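Local coordinates for protein Myo-inositol phosphohydrolase (Mitsuokella multacida, PDB 4WU3) that probably removes phosphate groups from phytate and other myo-inositol phosphates, as a tandem-repeat member of the protein-tyrosine-phosphatase-like phytases, at residues A[435-438]-A[439-443]; A[445-448]-A[449-453]; A[454-457]-A[458-462]; A[521-524]-A[525-528]. The protein carries 2 engineered substitutions. All coordinates share one frame; numbering follows the deposited sequence.

Interaction 1 (A[435-438]-A[439-443]); sequences SWYG and LRDWG. With 4IP (inositol-(1,3,4,5)-tetrakisphosphate), chain F.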
loop_
_atom_site.group_PDB
_atom_site.type_symbol
_atom_site.label_atom_id
_atom_site.label_comp_id
_atom_site.label_asym_id
_atom_site.label_seq_id
_atom_site.Cartn_x
_atom_site.Cartn_y
_atom_site.Cartn_z
ATOM N N SER A 435 35.553 -9.281 -7.066
ATOM C CA SER A 435 34.908 -8.763 -5.861
ATOM C C SER A 435 33.605 -9.496 -5.561
ATOM O O SER A 435 32.969 -10.061 -6.447
ATOM C CB SER A 435 34.664 -7.251 -5.974
ATOM O OG SER A 435 33.870 -6.937 -7.098
ATOM N N TRP A 436 33.214 -9.510 -4.295
ATOM C CA TRP A 436 31.979 -10.168 -3.905
ATOM C C TRP A 436 30.866 -9.133 -3.991
ATOM O O TRP A 436 30.733 -8.274 -3.129
ATOM C CB TRP A 436 32.113 -10.737 -2.502
ATOM C CG TRP A 436 30.942 -11.566 -2.035
ATOM C CD1 TRP A 436 30.175 -11.340 -0.933
ATOM C CD2 TRP A 436 30.424 -12.758 -2.647
ATOM N NE1 TRP A 436 29.213 -12.306 -0.820
ATOM C CE2 TRP A 436 29.341 -13.188 -1.860
ATOM C CE3 TRP A 436 30.770 -13.497 -3.786
ATOM C CZ2 TRP A 436 28.596 -14.329 -2.170
ATOM C CZ3 TRP A 436 30.028 -14.627 -4.099
ATOM C CH2 TRP A 436 28.954 -15.032 -3.291
ATOM N N TYR A 437 30.089 -9.215 -5.059
ATOM C CA TYR A 437 29.179 -8.154 -5.439
ATOM C C TYR A 437 27.796 -8.373 -4.885
ATOM O O TYR A 437 27.163 -9.387 -5.168
ATOM C CB TYR A 437 29.077 -8.054 -6.964
ATOM C CG TYR A 437 28.220 -6.897 -7.435
ATOM C CD1 TYR A 437 28.747 -5.615 -7.539
ATOM C CD2 TYR A 437 26.886 -7.084 -7.757
ATOM C CE1 TYR A 437 27.964 -4.550 -7.967
ATOM C CE2 TYR A 437 26.092 -6.025 -8.169
ATOM C CZ TYR A 437 26.635 -4.763 -8.273
ATOM O OH TYR A 437 25.845 -3.723 -8.689
ATOM N N GLY A 438 27.324 -7.402 -4.113
ATOM C CA GLY A 438 25.918 -7.355 -3.708
ATOM C C GLY A 438 25.225 -6.170 -4.357
ATOM O O GLY A 438 25.864 -5.342 -4.983
ATOM N N LEU A 439 23.911 -6.095 -4.209
ATOM C CA LEU A 439 23.135 -4.982 -4.740
ATOM C C LEU A 439 23.773 -3.635 -4.409
ATOM O O LEU A 439 24.189 -3.392 -3.276
ATOM C CB LEU A 439 21.724 -5.041 -4.160
ATOM C CG LEU A 439 20.812 -3.843 -4.431
ATOM C CD1 LEU A 439 20.390 -3.829 -5.893
ATOM C CD2 LEU A 439 19.604 -3.919 -3.507
ATOM N N ARG A 440 23.823 -2.755 -5.403
ATOM C CA ARG A 440 24.512 -1.454 -5.291
ATOM C C ARG A 440 25.996 -1.536 -4.900
ATOM O O ARG A 440 26.594 -0.540 -4.486
ATOM C CB ARG A 440 23.788 -0.545 -4.299
ATOM C CG ARG A 440 22.518 0.076 -4.847
ATOM C CD ARG A 440 21.855 0.938 -3.790
ATOM N NE ARG A 440 20.507 1.331 -4.181
ATOM C CZ ARG A 440 19.737 2.156 -3.480
ATOM N NH1 ARG A 440 20.184 2.689 -2.348
ATOM N NH2 ARG A 440 18.527 2.459 -3.928
ATOM N N ASP A 441 26.595 -2.709 -5.050
ATOM C CA ASP A 441 27.962 -2.949 -4.572
ATOM C C ASP A 441 28.137 -2.654 -3.067
ATOM O O ASP A 441 29.194 -2.191 -2.627
ATOM C CB ASP A 441 28.973 -2.144 -5.403
ATOM C CG ASP A 441 30.405 -2.653 -5.230
ATOM O OD1 ASP A 441 30.569 -3.829 -4.848
ATOM O OD2 ASP A 441 31.363 -1.877 -5.453
ATOM N N TRP A 442 27.109 -2.940 -2.274
ATOM C CA TRP A 442 27.153 -2.672 -0.836
ATOM C C TRP A 442 27.283 -3.958 -0.014
ATOM O O TRP A 442 26.711 -4.085 1.073
ATOM C CB TRP A 442 25.917 -1.884 -0.387
ATOM C CG TRP A 442 25.927 -0.450 -0.816
ATOM C CD1 TRP A 442 26.946 0.211 -1.439
ATOM C CD2 TRP A 442 24.886 0.513 -0.624
ATOM N NE1 TRP A 442 26.595 1.518 -1.671
ATOM C CE2 TRP A 442 25.338 1.733 -1.173
ATOM C CE3 TRP A 442 23.609 0.459 -0.060
ATOM C CZ2 TRP A 442 24.563 2.889 -1.166
ATOM C CZ3 TRP A 442 22.838 1.609 -0.050
ATOM C CH2 TRP A 442 23.319 2.809 -0.605
ATOM N N GLY A 443 28.072 -4.895 -0.529
ATOM C CA GLY A 443 28.320 -6.162 0.149
ATOM C C GLY A 443 28.757 -6.060 1.600
ATOM O O GLY A 443 28.479 -6.953 2.387
HETATM C C1 4IP F . 32.128 4.024 -8.920
HETATM O O1 4IP F . 33.500 4.405 -8.830
HETATM C C2 4IP F . 32.012 2.608 -9.466
HETATM O O2 4IP F . 32.692 2.521 -10.711
HETATM C C3 4IP F . 30.559 2.212 -9.699
HETATM O O3 4IP F . 30.503 0.892 -10.245
HETATM C C4 4IP F . 29.849 3.188 -10.632
HETATM O O4 4IP F . 28.469 2.816 -10.732
HETATM C C5 4IP F . 29.963 4.609 -10.093
HETATM O O5 4IP F . 29.347 5.536 -10.991
HETATM C C6 4IP F . 31.419 5.004 -9.855
HETATM O O6 4IP F . 31.493 6.323 -9.307
HETATM P P1 4IP F . 34.433 4.016 -7.580
HETATM O O1P 4IP F . 33.919 4.867 -6.452
HETATM O O2P 4IP F . 35.812 4.369 -8.073
HETATM O O3P 4IP F . 34.229 2.532 -7.406
HETATM P P3 4IP F . 29.654 -0.260 -9.499
HETATM O O4P 4IP F . 28.370 0.431 -9.104
HETATM O O5P 4IP F . 30.536 -0.673 -8.342
HETATM O O6P 4IP F . 29.459 -1.325 -10.548
HETATM P P4 4IP F . 27.726 2.619 -12.154
HETATM O O7P 4IP F . 28.647 1.729 -12.952
HETATM O O8P 4IP F . 26.430 1.954 -11.763
HETATM O O9P 4IP F . 27.593 4.034 -12.685
HETATM P P5 4IP F . 28.536 6.804 -10.405
HETATM O OPF 4IP F . 28.005 6.356 -9.052
HETATM O OPG 4IP F . 27.469 7.034 -11.455
HETATM O OPH 4IP F . 29.575 7.899 -10.315
HETATM O O HOH W 1 32.356 -4.559 -7.055
HETATM O O HOH W 2 29.536 -5.641 -3.004
HETATM O O HOH W 3 23.164 -3.698 -8.075
#
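Past strand residues Ser435 and Trp436 the chain turns back on itself, and Asp441 N donates to Gly438 O (2.7 Å) in a bent bond with an N-H...O angle of 130°. Arg440 and Asp441 both take up left-handed backbone angles in this turn. The side chains of Asp441 and Tyr437 cross at about a right angle, while the carboxylate and ring planes stay only 15° apart; Asp441 CB lies 3.7 Å from Tyr437 CE1. With CG of Tyr437 anti to the backbone N (chi1 -176°), the ring is set beside Asp441, and its OH shares water 3 with Arg440 N. Water 2 is gripped by four protein atoms: it donates to Trp436 O and, at 2.8 Å, to Asp441 OD1, while accepting from Gly438 N and Gly443 N. The other oxygen, Asp441 OD2, comes within 3.2 Å of O5P of the bound inositol tetrakisphosphate, and Asp511 and Glu424 bring further acidic groups close to it. The turn thereby places Asp441 in the substrate pocket of this PTP-like phosphatase, with Arg343, Lys477 and Arg546 among the other residues that hold the ligand.

Interaction 2 (A[445-448]-A[449-453]); sequences LGKN and KAEVL
Asn448 and Glu451 form a capping box, each side chain accepting from the other's backbone at the start of helix 449-463. Asn448 OD1 accepts a hydrogen bond from Glu451 N at 2.8 Å, with the N-H...O angle at 164° and the donor almost in line with the side-chain carbonyl. In return Asn448 N donates to Glu451 OE1 at 3.0 Å. The amide and carboxylate that make this exchange are stacked, their planes 14° apart, although the two side chains cross at about a right angle. Asn448 sets CG between its backbone N and carbonyl carbon (chi1 61°), a rotation that turns OD1 back over the first helical turn; Glu451 swings its carboxylate the other way, toward the preceding loop. Behind the box, the first helical backbone bond runs from Val452 N to Asn448 O (3.0 Å).

The next shell is more apolar. Lys447 CB rests 3.9 Å from Val452 CG2, and its aliphatic chain passes Glu451 CB before bending at the end, where NZ bonds to Asn444 OD1. Val452 also touches Arg506 and Ala508, so the first turn of the helix packs on strand 503-509. Lys449 extends toward the same strand, bonding to Arg506 O and forming a salt bridge with Glu522. Val452 CG2 also lies 3.3 Å from Asn448 O.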
loop_
_atom_site.group_PDB
_atom_site.type_symbol
_atom_site.label_atom_id
_atom_site.label_comp_id
_atom_site.label_asym_id
_atom_site.label_seq_id
_atom_site.Cartn_x
_atom_site.Cartn_y
_atom_site.Cartn_z
ATOM N N LEU A 445 28.259 -3.144 3.611
ATOM C CA LEU A 445 27.628 -1.988 4.231
ATOM C C LEU A 445 27.461 -2.199 5.733
ATOM O O LEU A 445 26.948 -3.220 6.176
ATOM C CB LEU A 445 26.271 -1.721 3.588
ATOM C CG LEU A 445 25.596 -0.435 4.058
ATOM C CD1 LEU A 445 26.287 0.799 3.498
ATOM C CD2 LEU A 445 24.118 -0.439 3.678
ATOM N N GLY A 446 27.911 -1.231 6.521
ATOM C CA GLY A 446 27.735 -1.291 7.968
ATOM C C GLY A 446 28.860 -1.989 8.707
ATOM O O GLY A 446 28.873 -2.010 9.929
ATOM N N LYS A 447 29.801 -2.576 7.975
ATOM C CA LYS A 447 30.914 -3.282 8.608
ATOM C C LYS A 447 32.069 -2.324 8.884
ATOM O O LYS A 447 32.376 -1.458 8.065
ATOM C CB LYS A 447 31.429 -4.420 7.719
ATOM C CG LYS A 447 30.523 -5.630 7.589
ATOM C CD LYS A 447 31.280 -6.755 6.892
ATOM C CE LYS A 447 30.490 -8.053 6.844
ATOM N NZ LYS A 447 29.537 -8.113 5.705
ATOM N N ASN A 448 32.726 -2.499 10.024
ATOM C CA ASN A 448 33.981 -1.797 10.273
ATOM C C ASN A 448 35.126 -2.470 9.509
ATOM O O ASN A 448 34.948 -3.525 8.898
ATOM C CB ASN A 448 34.287 -1.722 11.775
ATOM C CG ASN A 448 34.432 -3.086 12.414
ATOM O OD1 ASN A 448 35.137 -3.951 11.900
ATOM N ND2 ASN A 448 33.775 -3.287 13.548
ATOM N N LYS A 449 36.300 -1.859 9.552
ATOM C CA LYS A 449 37.460 -2.345 8.808
ATOM C C LYS A 449 37.836 -3.783 9.172
ATOM O O LYS A 449 38.090 -4.607 8.285
ATOM C CB LYS A 449 38.654 -1.426 9.058
ATOM C CG LYS A 449 39.848 -1.691 8.172
ATOM C CD LYS A 449 40.906 -0.617 8.370
ATOM C CE LYS A 449 42.133 -0.904 7.538
ATOM N NZ LYS A 449 43.164 0.153 7.675
ATOM N N ALA A 450 37.880 -4.083 10.467
ATOM C CA ALA A 450 38.232 -5.433 10.923
ATOM C C ALA A 450 37.273 -6.486 10.363
ATOM O O ALA A 450 37.697 -7.557 9.921
ATOM C CB ALA A 450 38.245 -5.497 12.445
ATOM N N GLU A 451 35.980 -6.188 10.399
ATOM C CA GLU A 451 34.985 -7.121 9.896
ATOM C C GLU A 451 35.117 -7.292 8.386
ATOM O O GLU A 451 34.964 -8.402 7.870
ATOM C CB GLU A 451 33.575 -6.660 10.265
ATOM C CG GLU A 451 33.251 -6.842 11.738
ATOM C CD GLU A 451 32.110 -5.954 12.208
ATOM O OE1 GLU A 451 31.913 -4.860 11.630
ATOM O OE2 GLU A 451 31.415 -6.347 13.169
ATOM N N VAL A 452 35.414 -6.201 7.685
ATOM C CA VAL A 452 35.644 -6.269 6.246
ATOM C C VAL A 452 36.786 -7.220 5.914
ATOM O O VAL A 452 36.638 -8.095 5.069
ATOM C CB VAL A 452 35.962 -4.890 5.644
ATOM C CG1 VAL A 452 36.488 -5.033 4.223
ATOM C CG2 VAL A 452 34.719 -4.020 5.661
ATOM N N LEU A 453 37.926 -7.058 6.576
ATOM C CA LEU A 453 39.085 -7.900 6.278
ATOM C C LEU A 453 38.833 -9.368 6.624
ATOM O O LEU A 453 39.326 -10.264 5.930
ATOM C CB LEU A 453 40.331 -7.395 7.002
ATOM C CG LEU A 453 40.849 -6.059 6.481
ATOM C CD1 LEU A 453 41.913 -5.503 7.420
ATOM C CD2 LEU A 453 41.392 -6.224 5.070
#

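Interaction 3 (A[454-457]-A[458-462]); sequences KDEN and SRLNA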
loop_
_atom_site.group_PDB
_atom_site.type_symbol
_atom_site.label_atom_id
_atom_site.label_comp_id
_atom_site.label_asym_id
_atom_site.label_seq_id
_atom_site.Cartn_x
_atom_site.Cartn_y
_atom_site.Cartn_z
ATOM N N LYS A 454 38.069 -9.609 7.690
ATOM C CA LYS A 454 37.715 -10.967 8.089
ATOM C C LYS A 454 36.767 -11.623 7.082
ATOM O O LYS A 454 36.940 -12.784 6.719
ATOM C CB LYS A 454 37.070 -10.975 9.470
ATOM C CG LYS A 454 36.676 -12.374 9.909
ATOM C CD LYS A 454 35.917 -12.386 11.222
ATOM C CE LYS A 454 35.593 -13.817 11.625
ATOM N NZ LYS A 454 34.654 -13.870 12.776
ATOM N N ASP A 455 35.762 -10.879 6.638
ATOM C CA ASP A 455 34.878 -11.362 5.590
ATOM C C ASP A 455 35.695 -11.651 4.338
ATOM O O ASP A 455 35.525 -12.686 3.718
ATOM C CB ASP A 455 33.784 -10.330 5.289
ATOM C CG ASP A 455 32.853 -10.764 4.162
ATOM O OD1 ASP A 455 33.213 -10.585 2.979
ATOM O OD2 ASP A 455 31.748 -11.265 4.453
ATOM N N GLU A 456 36.602 -10.742 3.992
ATOM C CA GLU A 456 37.421 -10.872 2.782
ATOM C C GLU A 456 38.298 -12.115 2.803
ATOM O O GLU A 456 38.291 -12.914 1.865
ATOM C CB GLU A 456 38.300 -9.624 2.594
ATOM C CG GLU A 456 38.941 -9.481 1.220
ATOM C CD GLU A 456 39.354 -8.047 0.922
ATOM O OE1 GLU A 456 40.456 -7.649 1.367
ATOM O OE2 GLU A 456 38.582 -7.313 0.249
ATOM N N ASN A 457 39.079 -12.276 3.863
ATOM C CA ASN A 457 39.982 -13.410 3.932
ATOM C C ASN A 457 39.208 -14.717 3.865
ATOM O O ASN A 457 39.638 -15.673 3.212
ATOM C CB ASN A 457 40.835 -13.339 5.196
ATOM C CG ASN A 457 41.925 -12.288 5.094
ATOM O OD1 ASN A 457 42.691 -12.270 4.133
ATOM N ND2 ASN A 457 42.000 -11.410 6.084
ATOM N N SER A 458 38.053 -14.735 4.521
ATOM C CA SER A 458 37.259 -15.947 4.639
ATOM C C SER A 458 36.679 -16.367 3.300
ATOM O O SER A 458 36.708 -17.551 2.938
ATOM C CB SER A 458 36.136 -15.741 5.650
ATOM O OG SER A 458 35.384 -16.928 5.812
ATOM N N ARG A 459 36.160 -15.398 2.556
ATOM C CA ARG A 459 35.510 -15.703 1.288
ATOM C C ARG A 459 36.519 -16.068 0.206
ATOM O O ARG A 459 36.238 -16.925 -0.634
ATOM C CB ARG A 459 34.621 -14.542 0.832
ATOM C CG ARG A 459 33.389 -14.359 1.696
ATOM C CD ARG A 459 32.417 -13.326 1.140
ATOM N NE ARG A 459 31.292 -13.105 2.055
ATOM C CZ ARG A 459 30.206 -13.872 2.114
ATOM N NH1 ARG A 459 30.069 -14.912 1.302
ATOM N NH2 ARG A 459 29.249 -13.597 2.985
ATOM N N LEU A 460 37.683 -15.421 0.217
ATOM C CA LEU A 460 38.734 -15.730 -0.756
ATOM C C LEU A 460 39.268 -17.148 -0.526
ATOM O O LEU A 460 39.399 -17.952 -1.460
ATOM C CB LEU A 460 39.876 -14.713 -0.671
ATOM C CG LEU A 460 39.543 -13.305 -1.152
ATOM C CD1 LEU A 460 40.652 -12.332 -0.778
ATOM C CD2 LEU A 460 39.297 -13.294 -2.655
ATOM N N ASN A 461 39.577 -17.455 0.727
ATOM C CA ASN A 461 40.016 -18.796 1.082
ATOM C C ASN A 461 39.018 -19.855 0.645
ATOM O O ASN A 461 39.393 -20.818 -0.028
ATOM C CB ASN A 461 40.274 -18.887 2.577
ATOM C CG ASN A 461 41.514 -18.125 2.981
ATOM O OD1 ASN A 461 42.390 -17.875 2.149
ATOM N ND2 ASN A 461 41.602 -17.753 4.253
ATOM N N ALA A 462 37.749 -19.635 0.979
ATOM C CA ALA A 462 36.700 -20.587 0.667
ATOM C C ALA A 462 36.540 -20.807 -0.830
ATOM O O ALA A 462 36.001 -21.829 -1.251
ATOM C CB ALA A 462 35.389 -20.131 1.263
HETATM O O HOH W 4 43.403 -14.747 3.075
#
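Lys454 O receives Ser458 N at 3.1 Å, the first of four successive i to i+4 backbone bonds between 454-457 and 458-462. One residue on, Asp455 adds a side-chain link to its backbone bond with Arg459. Its OD2 accepts from Arg459 NE at 3.1 Å in a salt bridge approached on the syn side but 30° out of the carboxylate plane. The oxygen lies at the edge of the guanidinium, and the two flat groups are turned 44° apart. Asp455 OD1 has a second partner in Thr425 OG1. A leucine in place of Arg459 would remove the NE donor, and Asp455 OD2 would probably lose its charged mate on this helix. Such an i to i+4 acid-base pair is a familiar intrahelical salt bridge, here on helix 449-463. Glu456 points CG anti to its own N (chi1 -166°), side by side with Leu460, and its CG touches Leu460 CD1 at 3.9 Å. Beyond that apolar stem, the carboxylate of the buried Glu456 is held by Arg506 and by His426 N, while Leu460 packs on Trp342. At Asn457, the carbonyl O accepts from Asn461 N at 3.1 Å, and the side-chain OD1 lies 2.8 Å from water 4.

Interaction 4 (A[521-524]-A[525-528]); sequences DEFI and NFTR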
loop_
_atom_site.group_PDB
_atom_site.type_symbol
_atom_site.label_atom_id
_atom_site.label_comp_id
_atom_site.label_asym_id
_atom_site.label_seq_id
_atom_site.Cartn_x
_atom_site.Cartn_y
_atom_site.Cartn_z
ATOM N N ASP A 521 39.119 10.821 8.415
ATOM C CA ASP A 521 40.045 10.944 9.536
ATOM C C ASP A 521 41.168 9.918 9.419
ATOM O O ASP A 521 42.329 10.227 9.692
ATOM C CB ASP A 521 39.322 10.693 10.859
ATOM C CG ASP A 521 38.693 11.939 11.431
ATOM O OD1 ASP A 521 38.955 13.031 10.905
ATOM O OD2 ASP A 521 37.944 11.815 12.420
ATOM N N GLU A 522 40.810 8.691 9.050
ATOM C CA GLU A 522 41.805 7.644 8.864
ATOM C C GLU A 522 42.813 8.103 7.829
ATOM O O GLU A 522 44.006 7.961 8.032
ATOM C CB GLU A 522 41.169 6.305 8.459
ATOM C CG GLU A 522 42.181 5.190 8.215
ATOM C CD GLU A 522 41.593 3.791 8.327
ATOM O OE1 GLU A 522 40.355 3.649 8.438
ATOM O OE2 GLU A 522 42.380 2.818 8.308
ATOM N N PHE A 523 42.350 8.677 6.728
ATOM C CA PHE A 523 43.289 9.155 5.727
ATOM C C PHE A 523 44.164 10.304 6.230
ATOM O O PHE A 523 45.360 10.343 5.947
ATOM C CB PHE A 523 42.589 9.587 4.448
ATOM C CG PHE A 523 43.539 10.102 3.396
ATOM C CD1 PHE A 523 44.472 9.254 2.810
ATOM C CD2 PHE A 523 43.512 11.421 3.005
ATOM C CE1 PHE A 523 45.365 9.722 1.849
ATOM C CE2 PHE A 523 44.400 11.899 2.049
ATOM C CZ PHE A 523 45.328 11.048 1.468
ATOM N N ILE A 524 43.584 11.253 6.948
ATOM C CA ILE A 524 44.359 12.395 7.420
ATOM C C ILE A 524 45.437 11.926 8.400
ATOM O O ILE A 524 46.612 12.302 8.299
ATOM C CB ILE A 524 43.446 13.450 8.054
ATOM C CG1 ILE A 524 42.549 14.047 6.963
ATOM C CG2 ILE A 524 44.259 14.532 8.762
ATOM C CD1 ILE A 524 41.417 14.891 7.487
ATOM N N ASN A 525 45.041 11.068 9.324
ATOM C CA ASN A 525 45.996 10.459 10.216
ATOM C C ASN A 525 47.103 9.765 9.425
ATOM O O ASN A 525 48.278 9.947 9.716
ATOM C CB ASN A 525 45.290 9.496 11.167
ATOM C CG ASN A 525 44.403 10.223 12.157
ATOM O OD1 ASN A 525 44.513 11.439 12.338
ATOM N ND2 ASN A 525 43.519 9.482 12.807
ATOM N N PHE A 526 46.741 8.997 8.404
ATOM C CA PHE A 526 47.753 8.356 7.570
ATOM C C PHE A 526 48.726 9.391 7.028
ATOM O O PHE A 526 49.931 9.174 7.068
ATOM C CB PHE A 526 47.119 7.575 6.415
ATOM C CG PHE A 526 48.119 6.996 5.451
ATOM C CD1 PHE A 526 48.665 5.768 5.668
ATOM C CD2 PHE A 526 48.501 7.682 4.331
ATOM C CE1 PHE A 526 49.584 5.230 4.784
ATOM C CE2 PHE A 526 49.421 7.150 3.449
ATOM C CZ PHE A 526 49.967 5.922 3.678
ATOM N N THR A 527 48.218 10.518 6.524
ATOM C CA THR A 527 49.096 11.505 5.900
ATOM C C THR A 527 50.039 12.149 6.899
ATOM O O THR A 527 51.107 12.607 6.525
ATOM C CB THR A 527 48.339 12.654 5.185
ATOM O OG1 THR A 527 47.551 13.385 6.135
ATOM C CG2 THR A 527 47.462 12.124 4.069
ATOM N N ARG A 528 49.649 12.210 8.164
ATOM C CA ARG A 528 50.494 12.853 9.166
ATOM C C ARG A 528 51.783 12.085 9.458
ATOM O O ARG A 528 52.784 12.683 9.827
ATOM C CB ARG A 528 49.749 12.967 10.470
ATOM C CG ARG A 528 48.469 13.757 10.445
ATOM C CD ARG A 528 47.977 13.571 11.853
ATOM N NE ARG A 528 46.607 13.897 12.146
ATOM C CZ ARG A 528 46.178 15.135 12.284
ATOM N NH1 ARG A 528 47.011 16.159 12.102
ATOM N NH2 ARG A 528 44.919 15.331 12.579
HETATM O O HOH W 5 42.341 13.301 11.684
#
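Helix 517-529 packs one flank on the phosphatase-like domain's central sheet and on helix 545-558, and its turn from Phe523 to Arg528 joins backbone bonds to side-chain contacts. Thr527 CG2 sits over one face of the Phe523 ring, 3.8 Å from its centroid and 21° off the normal, a CH-pi contact. The same ring meets Phe538, while Phe526 leans on Tyr417 and Tyr505. Thr527 rotates OG1 between its backbone N and carbonyl carbon (chi1 62°), from where it donates to Ile524 O at 2.6 Å, on a lone pair in the carbonyl plane. Ile524 O also accepts from Arg528 N at 3.0 Å, giving this carbonyl two donors.

One turn along, Ile524 CG2 lies over one face of the Arg528 guanidinium, 4.0 Å from NH2. The guanidinium is held in position by a nearly straight bond of 176°, Arg528 NE donating to Asn525 OD1 at 3.2 Å, and by NH2 bonding to Phe618 O. An alanine here removes the guanidinium, and Ile524 CG2 would probably lose its flat neighbour and Asn525 OD1 its NE donor. Water 5, only weakly tied to Asp521 and Arg528, donates to Asn525 OD1 at 2.9 Å.

The four contacts follow one another along the chain in the order of their numbers. Interactions 1 and 2 lie at the two ends of the connection from strand 432-438 to helix 449-463, their centres 13 Å apart. Interaction 3 continues that helix, its centre 12 Å from that of interaction 2, and turns back to the strand, where Trp436 NE1 packs against Arg459 NH1 at 3.5 Å. Interaction 4, on helix 517-529, is about 17 Å from interaction 1 between nearest atoms, yet it meets interaction 2 through the salt bridge of Lys449 NZ with Glu522 OE2 (2.8 Å). Helix 449-463 and this bridge thus relate the ligand-lining turn to helix 517-529.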